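Local atomic coordinates of importin-95 (Chaetomium thermophilum, PDB entry 4XRI), a protein that carries various proteins into the nucleus as an importin-beta transport receptor and probably binds a small GTPase of the Ran type. Residues G522-T525 and V526-A529; L577-E580 and D581-S585. The protein carries 2 engineered substitutions. All coordinates share one frame; numbering follows the deposited sequence.

In the fold
Interactions 1 and 2 sit in two neighbouring helices of the same HEAT-repeat superhelix, their centres about 10 Å apart. Interaction 1, 522-529, is the start of helix 524-539 and lies at the surface. Its chemistry is that of a helix end: a capping carboxylate, an arginine folded back, and two waters. Interaction 2, 577-585, lies inside helix 573-597 and is partly buried. There the backbone bonds are already running, and hydroxyls fold onto carbonyls of their own helix. The two helices touch directly. S585 OG is 3.9 Å from T528 CA, and S524 packs against D581.

Interaction 1 (G522-T525 and V526-A529)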
loop_
_atom_site.group_PDB
_atom_site.type_symbol
_atom_site.label_atom_id
_atom_site.label_comp_id
_atom_site.label_asym_id
_atom_site.label_seq_id
_atom_site.Cartn_x
_atom_site.Cartn_y
_atom_site.Cartn_z
ATOM N N GLY A 522 13.873 25.308 13.341
ATOM C CA GLY A 522 14.054 24.980 11.939
ATOM C C GLY A 522 12.816 24.308 11.378
ATOM O O GLY A 522 11.862 24.044 12.110
ATOM N N ASP A 523 12.817 24.036 10.078
ATOM C CA ASP A 523 11.694 23.330 9.476
ATOM C C ASP A 523 11.627 21.917 10.043
ATOM O O ASP A 523 12.603 21.169 9.989
ATOM C CB ASP A 523 11.815 23.293 7.952
ATOM C CG ASP A 523 10.537 22.833 7.280
ATOM O OD1 ASP A 523 9.814 23.684 6.720
ATOM O OD2 ASP A 523 10.249 21.621 7.321
ATOM N N SER A 524 10.471 21.569 10.599
ATOM C CA SER A 524 10.288 20.278 11.249
ATOM C C SER A 524 10.509 19.118 10.286
ATOM O O SER A 524 11.036 18.075 10.670
ATOM C CB SER A 524 8.890 20.184 11.864
ATOM O OG SER A 524 8.682 18.913 12.459
ATOM N N THR A 525 10.109 19.307 9.032
ATOM C CA THR A 525 10.237 18.264 8.023
ATOM C C THR A 525 11.703 18.023 7.663
ATOM O O THR A 525 12.110 16.891 7.405
ATOM C CB THR A 525 9.442 18.618 6.750
ATOM O OG1 THR A 525 8.072 18.853 7.093
ATOM C CG2 THR A 525 9.517 17.489 5.732
ATOM N N VAL A 526 12.492 19.093 7.647
ATOM C CA VAL A 526 13.921 18.977 7.373
ATOM C C VAL A 526 14.623 18.294 8.541
ATOM O O VAL A 526 15.488 17.438 8.347
ATOM C CB VAL A 526 14.570 20.353 7.124
ATOM C CG1 VAL A 526 16.075 20.208 6.942
ATOM C CG2 VAL A 526 13.948 21.015 5.908
ATOM N N ARG A 527 14.241 18.686 9.750
ATOM C CA ARG A 527 14.757 18.068 10.965
ATOM C C ARG A 527 14.535 16.560 10.947
ATOM O O ARG A 527 15.453 15.781 11.207
ATOM C CB ARG A 527 14.091 18.679 12.199
ATOM C CG ARG A 527 14.550 18.063 13.510
ATOM C CD ARG A 527 13.773 18.602 14.701
ATOM N NE ARG A 527 13.875 20.054 14.812
ATOM C CZ ARG A 527 12.853 20.889 14.650
ATOM N NH1 ARG A 527 11.646 20.416 14.374
ATOM N NH2 ARG A 527 13.038 22.196 14.769
ATOM N N THR A 528 13.308 16.161 10.628
ATOM C CA THR A 528 12.927 14.755 10.574
ATOM C C THR A 528 13.714 13.993 9.514
ATOM O O THR A 528 14.247 12.911 9.774
ATOM C CB THR A 528 11.423 14.598 10.285
ATOM O OG1 THR A 528 10.669 15.153 11.368
ATOM C CG2 THR A 528 11.059 13.131 10.124
ATOM N N ALA A 529 13.782 14.570 8.318
ATOM C CA ALA A 529 14.481 13.946 7.201
ATOM C C ALA A 529 15.967 13.767 7.501
ATOM O O ALA A 529 16.556 12.742 7.158
ATOM C CB ALA A 529 14.295 14.762 5.940
HETATM O O HOH W 1 10.149 18.007 15.137
HETATM O O HOH W 2 8.066 16.625 11.057
#
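D523 caps the helix through the amides of T525 and V526, and its carbonyl takes R527 N. Its carboxylate reaches forward over the open start of the first turn, with CG anti to the backbone N (chi1 -168°). D523 OD2 takes T525 N at 2.9 Å, on its anti side and 25° out of the carboxylate plane. V526 N reaches the same D523 OD2 at 3.4 Å, a weak bond. One oxygen thus serves two amides at the positive end of the helix dipole, which would probably favour the charged carboxylate.

The backbone ladder starts at the same residue. R527 N gives a straight bond to D523 O, and T528 N and A529 N follow to S524 O and T525 O. D523 is therefore the N-cap of helix 524-539, one of the antiparallel helices that stack into the HEAT-repeat superhelix of importin beta.

Apolar contact is slight. V526 CG2 lies 3.7 Å from D523 CB, the two side chains crossing at about a right angle.

R527 ties the helix start to the residues before it. Its chain bends at chi3 (-58°) and brings the guanidinium back over the start of the helix, where R527 NH1 comes within 3.4 Å of S524 CA, in an oblique approach. R527 NH2 is hydrogen-bonded to P519 O. A leucine here would remove the guanidinium, and P519 O is likely to be left without this donor.

Water joins the side chains along one flank. Water 1 accepts from R527 NH1 at 2.9 Å and is also bonded to S524 OG. Water 2 links S524 OG, at 2.8 Å, to T528 OG1.

Interaction 2 (L577-E580 and D581-S585); sequences LILE and DMQTS
L579 lays its CD1 methyl over the flat face of the Q583 amide, one helical turn on. L579 CD1 is 3.3 Å from Q583 OE1 and 3.5 Å from Q583 CD, and the side chains cross obliquely. Two torsions bring them together. L579 has CG anti to the backbone N (chi1 -173°), while Q583 has CG anti to its carbonyl carbon and runs extended beyond it, to where its NE2 is bonded to T563 OG1.

T584 turns its hydroxyl back along the helix. T584 OG1 gives a hydrogen bond to E580 O at 2.8 Å. T584 N bonds to the same oxygen from the opposite face of the carbonyl plane, so two donors grip it. S585 repeats the pattern, with S585 OG and S585 N both 2.9 Å from D581 O. Such back-bonded hydroxyls are familiar inside helices. That of T584 also meets S624 OG, just before helix 625-640.

D581 has CG beside the backbone N (chi1 -75°). This sets the carboxylate back against the preceding turn, where D581 CG lies 3.4 Å from L577 O, a contact that is not a bond. E580 runs extended beyond CG, and E580 OE2 forms a salt bridge with K576.

Around this turn of helix 573-597, three helices of the HEAT-repeat array close in: helix 546-567 under L579 (on T563 and Q567) and M582 (on T563 and L566), helix 524-539 against D581 and S585, and the start of helix 625-640, where E580, Q583 and T584 rest on V625.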
loop_
_atom_site.group_PDB
_atom_site.type_symbol
_atom_site.label_atom_id
_atom_site.label_comp_id
_atom_site.label_asym_id
_atom_site.label_seq_id
_atom_site.Cartn_x
_atom_site.Cartn_y
_atom_site.Cartn_z
ATOM N N LEU A 577 2.488 18.118 17.958
ATOM C CA LEU A 577 2.969 17.380 16.793
ATOM C C LEU A 577 4.470 17.549 16.579
ATOM O O LEU A 577 5.180 16.580 16.315
ATOM C CB LEU A 577 2.217 17.820 15.533
ATOM C CG LEU A 577 1.052 16.940 15.075
ATOM C CD1 LEU A 577 1.564 15.589 14.596
ATOM C CD2 LEU A 577 0.029 16.770 16.186
ATOM N N ILE A 578 4.945 18.785 16.695
ATOM C CA ILE A 578 6.361 19.083 16.516
ATOM C C ILE A 578 7.213 18.374 17.569
ATOM O O ILE A 578 8.268 17.818 17.262
ATOM C CB ILE A 578 6.622 20.600 16.577
ATOM C CG1 ILE A 578 6.025 21.281 15.345
ATOM C CG2 ILE A 578 8.114 20.890 16.664
ATOM C CD1 ILE A 578 6.248 22.780 15.310
ATOM N N LEU A 579 6.735 18.386 18.807
ATOM C CA LEU A 579 7.427 17.729 19.909
ATOM C C LEU A 579 7.474 16.218 19.696
ATOM O O LEU A 579 8.489 15.573 19.965
ATOM C CB LEU A 579 6.741 18.066 21.240
ATOM C CG LEU A 579 7.362 17.640 22.575
ATOM C CD1 LEU A 579 6.910 16.248 22.990
ATOM C CD2 LEU A 579 8.882 17.727 22.518
ATOM N N GLU A 580 6.370 15.660 19.207
ATOM C CA GLU A 580 6.272 14.220 19.008
ATOM C C GLU A 580 7.168 13.742 17.866
ATOM O O GLU A 580 7.780 12.675 17.958
ATOM C CB GLU A 580 4.817 13.819 18.753
ATOM C CG GLU A 580 3.961 13.850 20.013
ATOM C CD GLU A 580 2.494 13.576 19.747
ATOM O OE1 GLU A 580 2.130 13.332 18.578
ATOM O OE2 GLU A 580 1.703 13.605 20.716
ATOM N N ASP A 581 7.264 14.540 16.807
ATOM C CA ASP A 581 8.173 14.236 15.705
ATOM C C ASP A 581 9.629 14.281 16.172
ATOM O O ASP A 581 10.453 13.477 15.741
ATOM C CB ASP A 581 7.969 15.210 14.539
ATOM C CG ASP A 581 6.707 14.926 13.750
ATOM O OD1 ASP A 581 6.328 15.778 12.920
ATOM O OD2 ASP A 581 6.096 13.857 13.957
ATOM N N MET A 582 9.937 15.231 17.052
ATOM C CA MET A 582 11.281 15.378 17.608
ATOM C C MET A 582 11.689 14.144 18.410
ATOM O O MET A 582 12.768 13.578 18.204
ATOM C CB MET A 582 11.355 16.625 18.494
ATOM C CG MET A 582 12.744 16.951 19.009
ATOM S SD MET A 582 12.730 18.429 20.046
ATOM C CE MET A 582 11.634 19.483 19.100
ATOM N N GLN A 583 10.814 13.731 19.319
ATOM C CA GLN A 583 11.078 12.582 20.173
ATOM C C GLN A 583 11.143 11.287 19.372
ATOM O O GLN A 583 11.976 10.424 19.642
ATOM C CB GLN A 583 10.009 12.480 21.259
ATOM C CG GLN A 583 10.088 13.575 22.315
ATOM C CD GLN A 583 8.973 13.482 23.331
ATOM O OE1 GLN A 583 7.850 13.104 23.001
ATOM N NE2 GLN A 583 9.278 13.820 24.579
ATOM N N THR A 584 10.273 11.165 18.374
ATOM C CA THR A 584 10.237 9.972 17.532
ATOM C C THR A 584 11.510 9.851 16.701
ATOM O O THR A 584 12.072 8.763 16.552
ATOM C CB THR A 584 9.015 9.976 16.592
ATOM O OG1 THR A 584 7.814 9.977 17.371
ATOM C CG2 THR A 584 9.023 8.746 15.702
ATOM N N SER A 585 11.961 10.980 16.161
ATOM C CA SER A 585 13.186 11.015 15.373
ATOM C C SER A 585 14.401 10.695 16.241
ATOM O O SER A 585 15.290 9.946 15.835
ATOM C CB SER A 585 13.363 12.381 14.707
ATOM O OG SER A 585 12.360 12.612 13.733
#